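Glycosylation Associate Protein 1 (Streptococcus agalactiae serotype V, PDB 6OYC) probably acts in the glycosylation and export of adhesins by the accessory Sec system, as a member of the Gap123 complex, perhaps with lectin-like binding. Local coordinates at residues Lys341-Asn346 with Gln379-Leu384; Arg425-Ile430 with Ser445-Ile450. All blocks are in the same frame, centred on the assembly; numbering follows the deposited sequence.

Interaction 1 (Lys341-Asn346 with Gln379-Leu384); sequences KVMLKN and QKFFSL
M343 CB lies at the edge of the F381 ring, near its plane and 3.9 Å from F381 CE2; Q379 CD, from the ring's own loop, is at the edge too. One face of the ring is covered by F382 CB, 4.1 Å above the plane and over the centre. The F382 ring also meets the helix by its edge: M343 SD lies 3.7 Å from F382 CE1 and 84° off the ring normal, a Met-aromatic contact at the rim. The M343 chain is bent at its last torsion (chi3 78°), which brings CE to 3.9 Å from F382 CD1 and near F381 CE2, so the thioether touches both rings. L344 crosses F381 at about a right angle; its CD2 comes obliquely to 3.5 Å from F381 CZ. The same methyl lies 3.6 Å from Q379 NE2, whose amide is hydrogen-bonded to Y340 OH, on helix 329-344 one turn before L344. Chi1 of 84° sets F381 CG between its backbone N and carbonyl carbon, and F382 CG is anti to its N; the F381 ring then meets M343 CB and L344, the F382 ring the M343 sulfur. Y340 sets its ring edge-to-face with F382, and L406 touches both M343 and F382. This is the C-terminal end of helix 329-344 packed against the loop that follows helix 360-375, at the margin of a Rossmann-like parallel alpha/beta domain.

Interaction 2 (Arg425-Ile430 with Ser445-Ile450); sequences RLIIDI and SGIPQI
I427 and Q449 lie side by side and point the same way, CG2 of I427 resting 3.9 Å from Q449 CG on one face of the sheet. On the other face I428 and I450 make the matching pair, with I428 CG1 4.0 Å from I450 CD1. L426 starts out away from the second strand; with CG anti to its backbone N (chi1 -175°), chi2 of 61° sets the methyls, which come back toward that strand: CD2 meets I450 CD1 at 3.7 Å, and the side chain crosses P448 at about a right angle, CD1 lying 3.8 Å from P448 CG. I447 comes across I427, also at roughly a right angle, and puts CG2 3.7 Å from I427 CG1. The backbones run parallel, as the strands of a right-handed beta-alpha-beta crossover through helix 436-445, in the Rossmann-like half expected of a GT-B relative. Three backbone hydrogen bonds join them: I427 N to P448 O, I450 N to I427 O at 2.8 Å, and D429 N to I450 O. I427 O also receives a CA-H contact from Q449. At the helix exit, S445 OG accepts from I447 N at 3.2 Å, an ST turn just ahead of the strand. R425 turns its side chain from this pair toward N313 and S312 and makes a cation-pi contact with W487. Helix 473-481 lies against I428 and I450, and D435 N holds D429 OD2.

The centres of the two interactions are 20 Å apart and their nearest atoms about 8 Å, so they do not touch. Interaction 1 closes before interaction 2 opens along the chain. Both belong to the domain built on the six-stranded parallel sheet: interaction 2 joins two neighbouring strands inside it, 426-428 and 449-451, whereas interaction 1 lies toward the edge formed by strand 406-409, where helix 329-344 and the 379-384 loop pack. Helix 473-481 connects them, touching V342 of segment 341-346, beside the first contact, and I428 and I450 in the second. Through that helix both share one alpha/beta layer arrangement, consistent with one Rossmann-like half of a GT-B-type protein.

Interaction 1 (Lys341-Asn346 with Gln379-Leu384)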
ATOM      1  N   LYS A 341      -7.511 -32.417 -13.198  1.00 49.06           N
ATOM      2  CA  LYS A 341      -8.362 -33.492 -12.688  1.00 50.16           C
ATOM      3  C   LYS A 341      -9.670 -32.957 -12.111  1.00 55.16           C
ATOM      4  O   LYS A 341     -10.751 -33.470 -12.428  1.00 57.69           O
ATOM      5  CB  LYS A 341      -7.607 -34.308 -11.638  1.00 51.54           C
ATOM      6  CG  LYS A 341      -6.692 -35.388 -12.217  1.00 52.45           C
ATOM      7  CD  LYS A 341      -6.396 -36.458 -11.178  1.00 56.40           C
ATOM      8  CE  LYS A 341      -4.889 -36.672 -11.005  1.00 65.49           C
ATOM      9  NZ  LYS A 341      -4.219 -37.266 -12.202  1.00 66.75           N
ATOM     10  N   VAL A 342      -9.599 -31.928 -11.253  1.00 51.66           N
ATOM     11  CA  VAL A 342     -10.833 -31.425 -10.653  1.00 51.88           C
ATOM     12  C   VAL A 342     -11.694 -30.716 -11.692  1.00 52.76           C
ATOM     13  O   VAL A 342     -12.921 -30.651 -11.551  1.00 53.89           O
ATOM     14  CB  VAL A 342     -10.546 -30.502  -9.450  1.00 54.61           C
ATOM     15  CG1 VAL A 342      -9.452 -31.085  -8.559  1.00 53.57           C
ATOM     16  CG2 VAL A 342     -10.203 -29.091  -9.912  1.00 50.10           C
ATOM     17  N   MET A 343     -11.078 -30.197 -12.756  1.00 51.41           N
ATOM     18  CA  MET A 343     -11.817 -29.411 -13.735  1.00 53.08           C
ATOM     19  C   MET A 343     -12.578 -30.296 -14.709  1.00 59.00           C
ATOM     20  O   MET A 343     -13.687 -29.940 -15.127  1.00 59.29           O
ATOM     21  CB  MET A 343     -10.868 -28.478 -14.484  1.00 48.86           C
ATOM     22  CG  MET A 343     -10.678 -27.140 -13.775  1.00 49.48           C
ATOM     23  SD  MET A 343      -9.336 -26.166 -14.457  1.00 48.82           S
ATOM     24  CE  MET A 343     -10.108 -25.494 -15.938  1.00 45.99           C
ATOM     25  N   LEU A 344     -12.006 -31.448 -15.086  1.00 58.24           N
ATOM     26  CA  LEU A 344     -12.772 -32.407 -15.875  1.00 58.20           C
ATOM     27  C   LEU A 344     -13.973 -32.909 -15.096  1.00 53.50           C
ATOM     28  O   LEU A 344     -15.039 -33.145 -15.668  1.00 58.10           O
ATOM     29  CB  LEU A 344     -11.903 -33.581 -16.305  1.00 58.83           C
ATOM     30  CG  LEU A 344     -10.708 -33.338 -17.216  1.00 62.18           C
ATOM     31  CD1 LEU A 344      -9.801 -34.520 -17.061  1.00 62.76           C
ATOM     32  CD2 LEU A 344     -11.132 -33.179 -18.668  1.00 65.22           C
ATOM     33  N   LYS A 345     -13.827 -33.054 -13.783  1.00 57.19           N
ATOM     34  CA  LYS A 345     -14.924 -33.458 -12.918  1.00 58.03           C
ATOM     35  C   LYS A 345     -15.925 -32.342 -12.639  1.00 62.68           C
ATOM     36  O   LYS A 345     -16.944 -32.610 -11.988  1.00 62.55           O
ATOM     37  CB  LYS A 345     -14.371 -33.962 -11.581  1.00 59.39           C
ATOM     38  CG  LYS A 345     -13.837 -35.379 -11.599  1.00 61.22           C
ATOM     39  CD  LYS A 345     -13.245 -35.731 -10.247  1.00 66.22           C
ATOM     40  CE  LYS A 345     -14.194 -35.360  -9.115  1.00 74.90           C
ATOM     41  NZ  LYS A 345     -13.527 -34.525  -8.065  1.00 69.91           N
ATOM     42  N   ASN A 346     -15.669 -31.105 -13.087  1.00 61.70           N
ATOM     43  CA  ASN A 346     -16.552 -29.984 -12.742  1.00 55.98           C
ATOM     44  C   ASN A 346     -16.354 -28.861 -13.762  1.00 57.98           C
ATOM     45  O   ASN A 346     -15.405 -28.078 -13.649  1.00 55.10           O
ATOM     46  CB  ASN A 346     -16.292 -29.503 -11.330  1.00 50.57           C
ATOM     47  CG  ASN A 346     -17.337 -28.519 -10.856  1.00 53.78           C
ATOM     48  OD1 ASN A 346     -17.952 -27.816 -11.656  1.00 52.49           O
ATOM     49  ND2 ASN A 346     -17.550 -28.465  -9.546  1.00 50.97           N
ATOM     50  N   GLN A 379      -6.030 -29.926 -24.616  1.00 61.41           N
ATOM     51  CA  GLN A 379      -7.453 -29.689 -24.393  1.00 60.66           C
ATOM     52  C   GLN A 379      -7.752 -28.198 -24.330  1.00 64.82           C
ATOM     53  O   GLN A 379      -7.130 -27.465 -23.551  1.00 57.69           O
ATOM     54  CB  GLN A 379      -7.909 -30.371 -23.103  1.00 63.83           C
ATOM     55  CG  GLN A 379      -8.054 -31.870 -23.234  1.00 71.13           C
ATOM     56  CD  GLN A 379      -9.491 -32.308 -23.102  1.00 71.47           C
ATOM     57  OE1 GLN A 379     -10.319 -32.006 -23.961  1.00 67.49           O
ATOM     58  NE2 GLN A 379      -9.802 -33.011 -22.018  1.00 74.54           N
ATOM     59  N   LYS A 380      -8.744 -27.763 -25.121  1.00 63.76           N
ATOM     60  CA  LYS A 380      -8.964 -26.337 -25.335  1.00 61.38           C
ATOM     61  C   LYS A 380      -9.524 -25.646 -24.091  1.00 59.85           C
ATOM     62  O   LYS A 380      -9.234 -24.462 -23.857  1.00 55.24           O
ATOM     63  CB  LYS A 380      -9.877 -26.116 -26.543  1.00 65.16           C
ATOM     64  CG  LYS A 380     -10.022 -24.639 -26.927  1.00 72.46           C
ATOM     65  CD  LYS A 380      -9.478 -24.345 -28.327  1.00 82.05           C
ATOM     66  CE  LYS A 380      -9.765 -22.895 -28.741  1.00 82.22           C
ATOM     67  NZ  LYS A 380      -8.582 -21.977 -28.643  1.00 74.89           N
ATOM     68  N   PHE A 381     -10.318 -26.352 -23.279  1.00 55.50           N
ATOM     69  CA  PHE A 381     -10.801 -25.744 -22.044  1.00 57.19           C
ATOM     70  C   PHE A 381      -9.665 -25.487 -21.056  1.00 58.99           C
ATOM     71  O   PHE A 381      -9.832 -24.687 -20.126  1.00 50.59           O
ATOM     72  CB  PHE A 381     -11.885 -26.618 -21.405  1.00 53.68           C
ATOM     73  CG  PHE A 381     -11.350 -27.731 -20.546  1.00 59.93           C
ATOM     74  CD1 PHE A 381     -11.002 -28.956 -21.105  1.00 59.64           C
ATOM     75  CD2 PHE A 381     -11.207 -27.560 -19.169  1.00 58.80           C
ATOM     76  CE1 PHE A 381     -10.513 -29.987 -20.311  1.00 63.24           C
ATOM     77  CE2 PHE A 381     -10.709 -28.586 -18.367  1.00 58.84           C
ATOM     78  CZ  PHE A 381     -10.369 -29.801 -18.936  1.00 60.94           C
ATOM     79  N   PHE A 382      -8.513 -26.133 -21.254  1.00 55.77           N
ATOM     80  CA  PHE A 382      -7.357 -26.038 -20.374  1.00 50.85           C
ATOM     81  C   PHE A 382      -6.184 -25.412 -21.116  1.00 49.25           C
ATOM     82  O   PHE A 382      -5.113 -26.017 -21.215  1.00 47.22           O
ATOM     83  CB  PHE A 382      -6.987 -27.437 -19.857  1.00 54.76           C
ATOM     84  CG  PHE A 382      -6.220 -27.443 -18.551  1.00 50.94           C
ATOM     85  CD1 PHE A 382      -6.878 -27.257 -17.341  1.00 47.84           C
ATOM     86  CD2 PHE A 382      -4.849 -27.666 -18.536  1.00 47.98           C
ATOM     87  CE1 PHE A 382      -6.178 -27.271 -16.132  1.00 47.86           C
ATOM     88  CE2 PHE A 382      -4.140 -27.678 -17.331  1.00 49.36           C
ATOM     89  CZ  PHE A 382      -4.806 -27.480 -16.128  1.00 43.21           C
ATOM     90  N   SER A 383      -6.365 -24.199 -21.635  1.00 46.58           N
ATOM     91  CA  SER A 383      -5.340 -23.548 -22.432  1.00 46.57           C
ATOM     92  C   SER A 383      -5.305 -22.067 -22.088  1.00 48.50           C
ATOM     93  O   SER A 383      -6.214 -21.547 -21.438  1.00 48.19           O
ATOM     94  CB  SER A 383      -5.604 -23.745 -23.925  1.00 48.97           C
ATOM     95  OG  SER A 383      -6.998 -23.747 -24.174  1.00 52.63           O
ATOM     96  N   LEU A 384      -4.255 -21.379 -22.548  1.00 47.65           N
ATOM     97  CA  LEU A 384      -4.077 -19.947 -22.295  1.00 56.86           C
ATOM     98  C   LEU A 384      -3.886 -19.211 -23.616  1.00 61.54           C
ATOM     99  O   LEU A 384      -2.841 -19.360 -24.261  1.00 59.90           O
ATOM    100  CB  LEU A 384      -2.886 -19.700 -21.373  1.00 50.68           C
ATOM    101  CG  LEU A 384      -3.117 -20.079 -19.916  1.00 46.69           C
ATOM    102  CD1 LEU A 384      -1.804 -20.022 -19.184  1.00 43.32           C
ATOM    103  CD2 LEU A 384      -4.132 -19.153 -19.284  1.00 44.40           C
TER

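Interaction 2 (Arg425-Ile430 with Ser445-Ile450)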
ATOM      1  N   ARG A 425     -14.656 -17.609  -5.917  1.00 43.43           N
ATOM      2  CA  ARG A 425     -15.099 -18.633  -4.984  1.00 42.35           C
ATOM      3  C   ARG A 425     -13.973 -19.097  -4.067  1.00 38.50           C
ATOM      4  O   ARG A 425     -14.198 -19.345  -2.874  1.00 34.75           O
ATOM      5  CB  ARG A 425     -15.664 -19.819  -5.774  1.00 42.77           C
ATOM      6  CG  ARG A 425     -16.551 -20.740  -4.968  1.00 47.32           C
ATOM      7  CD  ARG A 425     -17.807 -20.036  -4.498  1.00 47.92           C
ATOM      8  NE  ARG A 425     -18.741 -20.981  -3.908  1.00 48.60           N
ATOM      9  CZ  ARG A 425     -19.836 -20.638  -3.236  1.00 55.62           C
ATOM     10  NH1 ARG A 425     -20.144 -19.356  -3.061  1.00 55.25           N
ATOM     11  NH2 ARG A 425     -20.620 -21.583  -2.729  1.00 55.85           N
ATOM     12  N   LEU A 426     -12.758 -19.211  -4.599  1.00 38.60           N
ATOM     13  CA  LEU A 426     -11.680 -19.873  -3.881  1.00 38.60           C
ATOM     14  C   LEU A 426     -10.354 -19.185  -4.174  1.00 36.79           C
ATOM     15  O   LEU A 426     -10.047 -18.895  -5.336  1.00 35.93           O
ATOM     16  CB  LEU A 426     -11.610 -21.357  -4.266  1.00 34.99           C
ATOM     17  CG  LEU A 426     -10.609 -22.250  -3.528  1.00 35.38           C
ATOM     18  CD1 LEU A 426     -10.907 -22.296  -2.033  1.00 33.56           C
ATOM     19  CD2 LEU A 426     -10.613 -23.669  -4.130  1.00 36.59           C
ATOM     20  N   ILE A 427      -9.573 -18.938  -3.116  1.00 35.87           N
ATOM     21  CA  ILE A 427      -8.227 -18.383  -3.213  1.00 34.34           C
ATOM     22  C   ILE A 427      -7.223 -19.511  -3.006  1.00 33.41           C
ATOM     23  O   ILE A 427      -7.318 -20.265  -2.028  1.00 36.29           O
ATOM     24  CB  ILE A 427      -8.020 -17.262  -2.174  1.00 34.79           C
ATOM     25  CG1 ILE A 427      -8.671 -15.954  -2.639  1.00 34.40           C
ATOM     26  CG2 ILE A 427      -6.536 -17.029  -1.887  1.00 35.58           C
ATOM     27  CD1 ILE A 427      -8.813 -14.918  -1.502  1.00 33.72           C
ATOM     28  N   ILE A 428      -6.267 -19.646  -3.918  1.00 32.52           N
ATOM     29  CA  ILE A 428      -5.188 -20.619  -3.755  1.00 35.30           C
ATOM     30  C   ILE A 428      -3.843 -19.896  -3.797  1.00 33.70           C
ATOM     31  O   ILE A 428      -3.477 -19.283  -4.812  1.00 29.59           O
ATOM     32  CB  ILE A 428      -5.231 -21.737  -4.807  1.00 33.70           C
ATOM     33  CG1 ILE A 428      -6.494 -22.585  -4.637  1.00 35.82           C
ATOM     34  CG2 ILE A 428      -4.028 -22.651  -4.613  1.00 34.10           C
ATOM     35  CD1 ILE A 428      -6.538 -23.796  -5.559  1.00 33.14           C
ATOM     36  N   ASP A 429      -3.099 -19.996  -2.703  1.00 30.02           N
ATOM     37  CA  ASP A 429      -1.727 -19.498  -2.647  1.00 34.45           C
ATOM     38  C   ASP A 429      -0.940 -20.541  -1.861  1.00 36.22           C
ATOM     39  O   ASP A 429      -1.038 -20.603  -0.629  1.00 35.01           O
ATOM     40  CB  ASP A 429      -1.664 -18.120  -1.998  1.00 35.94           C
ATOM     41  CG  ASP A 429      -0.324 -17.439  -2.202  1.00 37.73           C
ATOM     42  OD1 ASP A 429       0.646 -18.126  -2.613  1.00 36.01           O
ATOM     43  OD2 ASP A 429      -0.252 -16.210  -1.947  1.00 35.56           O
ATOM     44  N   ILE A 430      -0.185 -21.374  -2.573  1.00 35.45           N
ATOM     45  CA  ILE A 430       0.404 -22.567  -1.975  1.00 39.84           C
ATOM     46  C   ILE A 430       1.917 -22.450  -1.824  1.00 39.33           C
ATOM     47  O   ILE A 430       2.568 -23.422  -1.430  1.00 38.67           O
ATOM     48  CB  ILE A 430       0.041 -23.838  -2.760  1.00 38.19           C
ATOM     49  CG1 ILE A 430       0.374 -23.673  -4.245  1.00 38.00           C
ATOM     50  CG2 ILE A 430      -1.427 -24.210  -2.552  1.00 39.08           C
ATOM     51  CD1 ILE A 430       0.401 -24.973  -4.989  1.00 39.79           C
ATOM     52  N   SER A 445     -13.123 -10.847   2.829  1.00 37.70           N
ATOM     53  CA  SER A 445     -14.153 -11.197   1.865  1.00 40.76           C
ATOM     54  C   SER A 445     -14.882 -12.485   2.210  1.00 40.92           C
ATOM     55  O   SER A 445     -15.910 -12.784   1.594  1.00 38.71           O
ATOM     56  CB  SER A 445     -13.527 -11.353   0.475  1.00 37.63           C
ATOM     57  OG  SER A 445     -12.612 -12.439   0.516  1.00 39.91           O
ATOM     58  N   GLY A 446     -14.383 -13.249   3.177  1.00 41.71           N
ATOM     59  CA  GLY A 446     -14.911 -14.560   3.440  1.00 45.53           C
ATOM     60  C   GLY A 446     -14.495 -15.619   2.454  1.00 40.70           C
ATOM     61  O   GLY A 446     -14.797 -16.790   2.682  1.00 46.16           O
ATOM     62  N   ILE A 447     -13.838 -15.248   1.359  1.00 39.95           N
ATOM     63  CA  ILE A 447     -13.379 -16.248   0.393  1.00 37.87           C
ATOM     64  C   ILE A 447     -12.405 -17.195   1.085  1.00 40.95           C
ATOM     65  O   ILE A 447     -11.449 -16.730   1.748  1.00 35.75           O
ATOM     66  CB  ILE A 447     -12.724 -15.570  -0.818  1.00 35.64           C
ATOM     67  CG1 ILE A 447     -13.702 -14.596  -1.488  1.00 36.38           C
ATOM     68  CG2 ILE A 447     -12.211 -16.614  -1.821  1.00 32.59           C
ATOM     69  CD1 ILE A 447     -13.140 -13.923  -2.744  1.00 31.06           C
ATOM     70  N   PRO A 448     -12.611 -18.512   1.003  1.00 38.24           N
ATOM     71  CA  PRO A 448     -11.712 -19.446   1.692  1.00 36.78           C
ATOM     72  C   PRO A 448     -10.377 -19.578   0.963  1.00 35.89           C
ATOM     73  O   PRO A 448     -10.295 -19.456  -0.265  1.00 34.37           O
ATOM     74  CB  PRO A 448     -12.499 -20.768   1.668  1.00 40.77           C
ATOM     75  CG  PRO A 448     -13.309 -20.682   0.370  1.00 39.03           C
ATOM     76  CD  PRO A 448     -13.680 -19.200   0.246  1.00 38.76           C
ATOM     77  N   GLN A 449      -9.321 -19.841   1.737  1.00 33.33           N
ATOM     78  CA  GLN A 449      -7.960 -19.868   1.210  1.00 40.06           C
ATOM     79  C   GLN A 449      -7.313 -21.236   1.366  1.00 35.26           C
ATOM     80  O   GLN A 449      -7.369 -21.836   2.437  1.00 34.70           O
ATOM     81  CB  GLN A 449      -7.070 -18.848   1.925  1.00 34.41           C
ATOM     82  CG  GLN A 449      -7.566 -17.451   1.854  1.00 38.27           C
ATOM     83  CD  GLN A 449      -6.857 -16.582   2.863  1.00 39.74           C
ATOM     84  OE1 GLN A 449      -5.659 -16.317   2.742  1.00 37.05           O
ATOM     85  NE2 GLN A 449      -7.586 -16.156   3.879  1.00 38.63           N
ATOM     86  N   ILE A 450      -6.631 -21.698   0.327  1.00 30.99           N
ATOM     87  CA  ILE A 450      -5.855 -22.933   0.403  1.00 37.93           C
ATOM     88  C   ILE A 450      -4.374 -22.573   0.467  1.00 36.16           C
ATOM     89  O   ILE A 450      -3.837 -21.960  -0.464  1.00 36.39           O
ATOM     90  CB  ILE A 450      -6.137 -23.875  -0.779  1.00 37.54           C
ATOM     91  CG1 ILE A 450      -7.601 -24.322  -0.789  1.00 35.14           C
ATOM     92  CG2 ILE A 450      -5.197 -25.086  -0.705  1.00 38.48           C
ATOM     93  CD1 ILE A 450      -7.956 -25.193  -1.987  1.00 36.42           C
TER